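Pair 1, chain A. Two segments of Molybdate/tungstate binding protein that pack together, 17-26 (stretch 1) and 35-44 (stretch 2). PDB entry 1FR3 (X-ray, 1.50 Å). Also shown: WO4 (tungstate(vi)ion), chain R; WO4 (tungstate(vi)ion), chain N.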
# COMPACT_ATOMS: atom_id res chain seq x y z
N VAL A 17 -14.47 15.45 4.38
CA VAL A 17 -13.84 16.22 5.45
C VAL A 17 -12.43 16.58 4.97
O VAL A 17 -11.64 15.67 4.67
CB VAL A 17 -13.79 15.49 6.79
CG1 VAL A 17 -13.07 16.31 7.86
CG2 VAL A 17 -15.21 15.18 7.27
N LYS A 18 -12.13 17.86 4.86
CA LYS A 18 -10.85 18.32 4.34
C LYS A 18 -9.87 18.73 5.42
O LYS A 18 -10.19 19.58 6.25
CB LYS A 18 -11.12 19.55 3.44
CG LYS A 18 -12.00 19.27 2.24
CD LYS A 18 -12.17 20.53 1.39
CE LYS A 18 -13.10 20.27 0.22
NZ LYS A 18 -13.20 21.46 -0.67
N GLY A 19 -8.67 18.15 5.39
CA GLY A 19 -7.63 18.51 6.35
C GLY A 19 -6.64 19.41 5.61
O GLY A 19 -6.98 19.92 4.55
N THR A 20 -5.43 19.58 6.15
CA THR A 20 -4.45 20.43 5.48
C THR A 20 -3.82 19.72 4.29
O THR A 20 -3.49 20.34 3.27
CB THR A 20 -3.35 20.87 6.46
OG1 THR A 20 -3.97 21.56 7.55
CG2 THR A 20 -2.35 21.80 5.79
N VAL A 21 -3.65 18.41 4.43
CA VAL A 21 -3.02 17.62 3.37
C VAL A 21 -3.93 16.52 2.83
O VAL A 21 -4.05 16.35 1.61
CB VAL A 21 -1.72 16.98 3.92
CG1 VAL A 21 -1.13 15.97 2.96
CG2 VAL A 21 -0.73 18.09 4.23
N MET A 22 -4.60 15.83 3.74
CA MET A 22 -5.49 14.74 3.39
C MET A 22 -6.96 15.10 3.48
O MET A 22 -7.36 16.03 4.17
CB MET A 22 -5.20 13.53 4.30
CG MET A 22 -3.77 13.04 4.24
SD MET A 22 -3.23 12.47 2.62
CE MET A 22 -4.25 11.01 2.40
N ALA A 23 -7.79 14.29 2.82
CA ALA A 23 -9.23 14.46 2.85
C ALA A 23 -9.89 13.10 3.06
O ALA A 23 -9.42 12.10 2.50
CB ALA A 23 -9.75 15.07 1.56
N LYS A 24 -10.91 13.05 3.90
CA LYS A 24 -11.66 11.82 4.12
C LYS A 24 -12.86 11.84 3.19
O LYS A 24 -13.66 12.77 3.23
CB LYS A 24 -12.14 11.73 5.58
CG LYS A 24 -13.06 10.54 5.83
CD LYS A 24 -13.52 10.42 7.26
CE LYS A 24 -14.36 11.58 7.74
NZ LYS A 24 -15.02 11.30 9.05
N ILE A 25 -13.00 10.81 2.35
CA ILE A 25 -14.12 10.72 1.43
C ILE A 25 -15.01 9.57 1.92
O ILE A 25 -14.56 8.43 1.90
CB ILE A 25 -13.70 10.43 -0.02
CG1 ILE A 25 -12.53 11.31 -0.47
CG2 ILE A 25 -14.88 10.61 -0.98
CD1 ILE A 25 -12.72 12.80 -0.39
N VAL A 26 -16.18 9.92 2.42
CA VAL A 26 -17.11 8.92 2.95
C VAL A 26 -18.10 8.60 1.83
O VAL A 26 -18.74 9.50 1.29
CB VAL A 26 -17.88 9.41 4.18
CG1 VAL A 26 -18.71 8.26 4.75
CG2 VAL A 26 -16.94 9.94 5.25
N VAL A 35 -14.66 4.35 3.20
CA VAL A 35 -13.89 5.52 3.58
C VAL A 35 -12.56 5.51 2.83
O VAL A 35 -11.79 4.55 2.97
CB VAL A 35 -13.63 5.62 5.09
CG1 VAL A 35 -12.80 6.85 5.44
CG2 VAL A 35 -14.96 5.66 5.85
N ALA A 36 -12.33 6.55 2.04
CA ALA A 36 -11.07 6.69 1.33
C ALA A 36 -10.33 7.91 1.90
O ALA A 36 -10.95 8.93 2.20
CB ALA A 36 -11.30 6.87 -0.17
N ALA A 37 -9.02 7.79 2.05
CA ALA A 37 -8.19 8.91 2.48
C ALA A 37 -7.29 9.28 1.30
O ALA A 37 -6.40 8.50 0.94
CB ALA A 37 -7.40 8.59 3.72
N ILE A 38 -7.57 10.42 0.69
CA ILE A 38 -6.83 10.89 -0.48
C ILE A 38 -6.31 12.30 -0.25
O ILE A 38 -6.61 12.89 0.79
CB ILE A 38 -7.70 10.85 -1.75
CG1 ILE A 38 -8.86 11.84 -1.67
CG2 ILE A 38 -8.23 9.43 -1.96
CD1 ILE A 38 -9.76 11.86 -2.88
N THR A 39 -5.53 12.85 -1.18
CA THR A 39 -5.04 14.22 -0.95
C THR A 39 -6.12 15.25 -1.25
O THR A 39 -7.02 15.04 -2.05
CB THR A 39 -3.80 14.52 -1.81
OG1 THR A 39 -4.19 14.48 -3.19
CG2 THR A 39 -2.70 13.50 -1.54
N ILE A 40 -5.99 16.41 -0.60
CA ILE A 40 -6.93 17.51 -0.86
C ILE A 40 -6.78 17.96 -2.31
O ILE A 40 -7.74 18.41 -2.94
CB ILE A 40 -6.77 18.67 0.13
CG1 ILE A 40 -5.37 19.28 0.09
CG2 ILE A 40 -7.07 18.18 1.55
CD1 ILE A 40 -5.31 20.63 0.79
N ASP A 41 -5.59 17.79 -2.87
CA ASP A 41 -5.32 18.12 -4.26
C ASP A 41 -6.27 17.36 -5.18
O ASP A 41 -6.79 17.90 -6.15
CB ASP A 41 -3.87 17.78 -4.61
CG ASP A 41 -2.88 18.52 -3.72
OD1 ASP A 41 -2.87 18.20 -2.51
OD2 ASP A 41 -2.13 19.37 -4.24
N SER A 42 -6.49 16.09 -4.86
CA SER A 42 -7.38 15.25 -5.66
C SER A 42 -8.83 15.69 -5.54
O SER A 42 -9.59 15.61 -6.51
CB SER A 42 -7.23 13.78 -5.24
OG SER A 42 -5.97 13.27 -5.63
N VAL A 43 -9.24 16.13 -4.35
CA VAL A 43 -10.61 16.62 -4.18
C VAL A 43 -10.85 17.81 -5.11
O VAL A 43 -11.89 17.89 -5.77
CB VAL A 43 -10.88 17.02 -2.72
CG1 VAL A 43 -12.21 17.73 -2.58
CG2 VAL A 43 -10.84 15.77 -1.84
N ALA A 44 -9.87 18.70 -5.16
CA ALA A 44 -9.92 19.88 -6.02
C ALA A 44 -9.90 19.51 -7.50
O ALA A 44 -10.72 19.99 -8.28
CB ALA A 44 -8.74 20.78 -5.70
W WO4 R . -4.21 10.17 -3.79
O1 WO4 R . -4.87 11.80 -3.81
O2 WO4 R . -5.39 9.00 -4.39
O3 WO4 R . -3.82 9.78 -2.14
O4 WO4 R . -2.78 10.06 -4.82
W WO4 N . -3.94 16.13 8.18
O1 WO4 N . -4.05 16.01 6.43
O2 WO4 N . -5.13 15.09 8.95
O3 WO4 N . -2.31 15.71 8.66
O4 WO4 N . -4.29 17.79 8.66
O HOH W 1 -2.15 17.41 -0.02

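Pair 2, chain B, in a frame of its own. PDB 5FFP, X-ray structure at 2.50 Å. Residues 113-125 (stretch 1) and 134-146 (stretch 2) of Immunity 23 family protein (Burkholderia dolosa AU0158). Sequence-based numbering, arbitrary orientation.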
# COMPACT_ATOMS: atom_id res chain seq x y z
N PHE B 113 -13.05 -6.51 -8.18
CA PHE B 113 -12.06 -7.49 -7.78
C PHE B 113 -12.36 -8.84 -8.42
O PHE B 113 -13.52 -9.17 -8.63
CB PHE B 113 -12.04 -7.63 -6.26
CG PHE B 113 -11.72 -6.35 -5.51
CD1 PHE B 113 -10.40 -5.94 -5.31
CD2 PHE B 113 -12.73 -5.58 -4.97
CE1 PHE B 113 -10.10 -4.78 -4.62
CE2 PHE B 113 -12.46 -4.42 -4.27
CZ PHE B 113 -11.13 -4.02 -4.08
N LEU B 114 -11.31 -9.60 -8.71
CA LEU B 114 -11.44 -10.95 -9.19
C LEU B 114 -11.03 -11.94 -8.08
O LEU B 114 -9.92 -11.84 -7.53
CB LEU B 114 -10.53 -11.15 -10.39
CG LEU B 114 -10.77 -12.40 -11.25
CD1 LEU B 114 -12.16 -12.42 -11.84
CD2 LEU B 114 -9.73 -12.49 -12.36
N VAL B 115 -11.91 -12.89 -7.76
CA VAL B 115 -11.59 -14.01 -6.87
C VAL B 115 -11.90 -15.32 -7.58
O VAL B 115 -13.01 -15.51 -8.09
CB VAL B 115 -12.44 -13.95 -5.57
CG1 VAL B 115 -12.20 -15.19 -4.72
CG2 VAL B 115 -12.16 -12.69 -4.77
N GLU B 116 -10.94 -16.23 -7.62
CA GLU B 116 -11.12 -17.51 -8.28
C GLU B 116 -11.33 -18.61 -7.24
O GLU B 116 -10.87 -18.48 -6.10
CB GLU B 116 -9.90 -17.84 -9.16
CG GLU B 116 -9.67 -16.87 -10.31
CD GLU B 116 -8.40 -17.22 -11.10
OE1 GLU B 116 -7.63 -18.08 -10.62
OE2 GLU B 116 -8.18 -16.68 -12.20
N TYR B 117 -12.06 -19.67 -7.62
CA TYR B 117 -12.17 -20.86 -6.81
C TYR B 117 -12.26 -22.07 -7.71
O TYR B 117 -13.19 -22.20 -8.50
CB TYR B 117 -13.39 -20.83 -5.88
CG TYR B 117 -13.51 -22.09 -5.03
CD1 TYR B 117 -12.75 -22.23 -3.88
CD2 TYR B 117 -14.36 -23.13 -5.39
CE1 TYR B 117 -12.83 -23.38 -3.10
CE2 TYR B 117 -14.46 -24.29 -4.62
CZ TYR B 117 -13.69 -24.40 -3.48
OH TYR B 117 -13.77 -25.52 -2.69
N ASP B 118 -11.28 -22.95 -7.59
CA ASP B 118 -11.27 -24.16 -8.36
C ASP B 118 -11.43 -23.80 -9.85
O ASP B 118 -10.47 -23.31 -10.45
CB ASP B 118 -12.34 -25.13 -7.81
CG ASP B 118 -12.11 -26.56 -8.23
OD1 ASP B 118 -13.09 -27.25 -8.59
OD2 ASP B 118 -10.94 -27.00 -8.20
N GLU B 119 -12.63 -24.00 -10.41
CA GLU B 119 -12.92 -23.78 -11.84
C GLU B 119 -13.91 -22.61 -12.10
O GLU B 119 -14.33 -22.39 -13.24
CB GLU B 119 -13.43 -25.08 -12.48
CG GLU B 119 -12.32 -26.12 -12.72
CD GLU B 119 -11.11 -25.59 -13.51
OE1 GLU B 119 -10.17 -26.39 -13.70
OE2 GLU B 119 -11.08 -24.40 -13.94
N SER B 120 -14.24 -21.84 -11.07
CA SER B 120 -15.15 -20.70 -11.23
C SER B 120 -14.40 -19.43 -10.86
O SER B 120 -13.21 -19.46 -10.53
CB SER B 120 -16.39 -20.82 -10.33
OG SER B 120 -17.06 -22.06 -10.48
N ALA B 121 -15.11 -18.32 -10.92
CA ALA B 121 -14.56 -17.03 -10.48
C ALA B 121 -15.66 -16.05 -10.19
O ALA B 121 -16.77 -16.19 -10.68
CB ALA B 121 -13.59 -16.47 -11.51
N LYS B 122 -15.34 -15.05 -9.38
CA LYS B 122 -16.28 -14.00 -9.04
C LYS B 122 -15.67 -12.62 -9.29
O LYS B 122 -14.55 -12.35 -8.86
CB LYS B 122 -16.64 -14.08 -7.57
CG LYS B 122 -17.71 -15.09 -7.27
CD LYS B 122 -18.01 -15.12 -5.80
CE LYS B 122 -19.13 -16.11 -5.55
NZ LYS B 122 -19.46 -16.27 -4.11
N LEU B 123 -16.39 -11.78 -10.01
CA LEU B 123 -16.14 -10.35 -9.96
C LEU B 123 -16.93 -9.82 -8.80
O LEU B 123 -18.13 -10.07 -8.69
CB LEU B 123 -16.59 -9.66 -11.22
CG LEU B 123 -15.70 -9.79 -12.43
CD1 LEU B 123 -16.36 -9.08 -13.59
CD2 LEU B 123 -14.33 -9.20 -12.14
N ILE B 124 -16.25 -9.08 -7.93
CA ILE B 124 -16.88 -8.49 -6.77
C ILE B 124 -16.62 -7.00 -6.88
O ILE B 124 -15.48 -6.57 -6.92
CB ILE B 124 -16.27 -9.07 -5.46
CG1 ILE B 124 -16.35 -10.60 -5.50
CG2 ILE B 124 -16.94 -8.47 -4.22
CD1 ILE B 124 -16.03 -11.30 -4.19
N TYR B 125 -17.69 -6.22 -6.93
CA TYR B 125 -17.61 -4.81 -7.26
C TYR B 125 -18.48 -4.01 -6.32
O TYR B 125 -19.45 -4.51 -5.73
CB TYR B 125 -18.12 -4.60 -8.68
CG TYR B 125 -19.57 -5.05 -8.88
CD1 TYR B 125 -20.62 -4.18 -8.60
CD2 TYR B 125 -19.87 -6.34 -9.33
CE1 TYR B 125 -21.93 -4.58 -8.76
CE2 TYR B 125 -21.19 -6.74 -9.49
CZ TYR B 125 -22.21 -5.86 -9.19
OH TYR B 125 -23.53 -6.21 -9.33
N ALA B 134 -22.63 -3.49 -2.37
CA ALA B 134 -21.69 -4.24 -3.22
C ALA B 134 -22.46 -5.29 -4.01
O ALA B 134 -23.66 -5.49 -3.78
CB ALA B 134 -20.62 -4.90 -2.36
N GLY B 135 -21.80 -5.95 -4.95
CA GLY B 135 -22.44 -7.05 -5.68
C GLY B 135 -21.39 -7.92 -6.33
O GLY B 135 -20.22 -7.63 -6.24
N GLU B 136 -21.82 -8.99 -6.99
CA GLU B 136 -20.88 -9.87 -7.66
C GLU B 136 -21.59 -10.68 -8.69
O GLU B 136 -22.81 -10.82 -8.64
CB GLU B 136 -20.22 -10.85 -6.66
CG GLU B 136 -21.15 -11.90 -6.08
CD GLU B 136 -20.62 -12.58 -4.81
OE1 GLU B 136 -20.16 -11.87 -3.89
OE2 GLU B 136 -20.66 -13.84 -4.74
N VAL B 137 -20.80 -11.23 -9.61
CA VAL B 137 -21.31 -12.14 -10.61
C VAL B 137 -20.35 -13.30 -10.76
O VAL B 137 -19.13 -13.10 -10.75
CB VAL B 137 -21.50 -11.43 -11.97
CG1 VAL B 137 -20.25 -10.64 -12.38
CG2 VAL B 137 -21.87 -12.44 -13.06
N VAL B 138 -20.90 -14.51 -10.90
CA VAL B 138 -20.13 -15.72 -11.05
C VAL B 138 -19.73 -15.90 -12.51
O VAL B 138 -20.57 -15.92 -13.41
CB VAL B 138 -20.95 -16.99 -10.62
CG1 VAL B 138 -20.14 -18.27 -10.86
CG2 VAL B 138 -21.37 -16.89 -9.16
N LEU B 139 -18.44 -16.09 -12.72
CA LEU B 139 -17.91 -16.37 -14.04
C LEU B 139 -17.30 -17.73 -14.04
O LEU B 139 -17.13 -18.38 -13.02
CB LEU B 139 -16.81 -15.36 -14.38
CG LEU B 139 -17.22 -13.96 -14.84
CD1 LEU B 139 -18.22 -13.23 -13.96
CD2 LEU B 139 -15.97 -13.12 -14.99
N VAL B 140 -16.91 -18.17 -15.22
CA VAL B 140 -16.06 -19.32 -15.35
C VAL B 140 -14.63 -18.82 -15.14
O VAL B 140 -14.33 -17.65 -15.40
CB VAL B 140 -16.31 -19.97 -16.74
CG1 VAL B 140 -15.32 -21.10 -17.03
CG2 VAL B 140 -17.75 -20.49 -16.80
N ARG B 141 -13.75 -19.68 -14.64
CA ARG B 141 -12.36 -19.31 -14.43
C ARG B 141 -11.66 -19.13 -15.76
O ARG B 141 -11.84 -19.92 -16.67
CB ARG B 141 -11.63 -20.37 -13.61
CG ARG B 141 -10.19 -19.98 -13.28
CD ARG B 141 -9.55 -20.88 -12.23
NE ARG B 141 -9.16 -22.17 -12.83
CZ ARG B 141 -8.11 -22.38 -13.63
NH1 ARG B 141 -7.89 -23.60 -14.10
NH2 ARG B 141 -7.28 -21.38 -13.96
N GLY B 142 -10.88 -18.06 -15.87
CA GLY B 142 -10.24 -17.67 -17.13
C GLY B 142 -11.08 -16.72 -17.98
O GLY B 142 -10.57 -16.15 -18.95
N GLU B 143 -12.37 -16.56 -17.66
CA GLU B 143 -13.31 -15.82 -18.52
C GLU B 143 -12.88 -14.35 -18.58
O GLU B 143 -12.68 -13.80 -19.66
CB GLU B 143 -14.76 -15.97 -18.03
CG GLU B 143 -15.84 -15.45 -18.98
CD GLU B 143 -17.27 -15.63 -18.45
OE1 GLU B 143 -17.52 -16.56 -17.66
OE2 GLU B 143 -18.17 -14.85 -18.84
N PHE B 144 -12.68 -13.74 -17.42
CA PHE B 144 -12.18 -12.37 -17.34
C PHE B 144 -10.90 -12.15 -18.16
O PHE B 144 -10.82 -11.29 -19.02
CB PHE B 144 -11.94 -11.94 -15.88
CG PHE B 144 -11.36 -10.57 -15.76
CD1 PHE B 144 -9.99 -10.39 -15.81
CD2 PHE B 144 -12.17 -9.46 -15.62
CE1 PHE B 144 -9.44 -9.13 -15.72
CE2 PHE B 144 -11.62 -8.20 -15.52
CZ PHE B 144 -10.26 -8.04 -15.57
N GLN B 145 -9.87 -12.91 -17.88
CA GLN B 145 -8.64 -12.75 -18.63
C GLN B 145 -8.88 -12.83 -20.15
O GLN B 145 -8.37 -12.01 -20.90
CB GLN B 145 -7.61 -13.80 -18.20
CG GLN B 145 -7.07 -13.57 -16.81
CD GLN B 145 -7.87 -14.28 -15.71
OE1 GLN B 145 -9.08 -14.52 -15.84
NE2 GLN B 145 -7.20 -14.60 -14.61
N SER B 146 -9.63 -13.85 -20.58
CA SER B 146 -9.83 -14.10 -22.01
C SER B 146 -10.55 -12.93 -22.72
O SER B 146 -10.23 -12.59 -23.85
CB SER B 146 -10.59 -15.41 -22.22
OG SER B 146 -12.00 -15.20 -22.19

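The sharpest difference lies just past the end of the second strand, at the matched positions Ile A40 and Arg B141. In both pairs the backbone nitrogen here bonds back to the preceding turn: Ile A40 N donates to Val A21 O (2.9 Å) in pair 1, and Arg B141 N to Glu B119 O (3.1 Å) in pair 2. The side chains then diverge. Ile A40 lies along the turn, its CD1 3.1 Å from Thr A20 O and its CG2 3.4 Å from Met A22 O. Arg B141 instead forms a salt bridge with Glu B119, NE to OE2 3.1 Å, whose individual hydrogen bonds are weak. Val A21, the counterpart of Glu B119, has no charge to offer; both point away at CA-to-CB, but the longer Glu B119 brings its end back to Arg B141.

The common framework is an antiparallel strand pair, with N-to-C directions 148° apart in pair 1 and 145° in pair 2, entered through a turn and followed by a helix. Fourteen central residues superpose with an RMSD of 0.8 Å. Ala A23 and Ile A38 are joined by two backbone hydrogen bonds, as are their counterparts Ala B121 and Leu B139, Ala A23 N to Ile A38 O at 2.7 Å and Ala B121 N to Leu B139 O at 2.9 Å among them.

On the face carrying these residues, both pairs build an apolar layer from different shapes. In pair 1, Ile A25 CG1 meets Ile A38 CD1 at 3.7 Å, while Val A43 from the helix brings CG2 to 3.6 Å from Ala A23 CB and 3.8 Å from Ile A25 CD1. In pair 2, Leu B123, at the position of Ile A25, places CG 4.2 Å from Leu B139 CD2, and the helix supplies Phe B144, whose CD2 is 4.1 Å from Leu B123 CD2. Val B137 lies at the position of Ala A36, and its CG1 reaches Leu B123 CB at 4.0 Å.

The other face carries the matched lysines. Lys A24 CG packs on Val A35 CG1 at 3.7 Å. At the position of Val A35, pair 2 has Glu B136, which forms a salt bridge with Lys B122, although crowding in the model makes the positions of both charged atoms less certain.

The start of the helix differs too. Thr A39 caps it, OG1 accepting from Ser A42 N (3.3 Å), and also donates through OG1 to O1 of the tungstate WO4 (chain R), 2.8 Å. The N-cap of pair 2 is Gly B142. Thr A39 N donates to the same tungstate O1 (2.9 Å), whereas the matching Val B140 N donates to Glu B143 OE1 (3.0 Å), from the position of Ser A42.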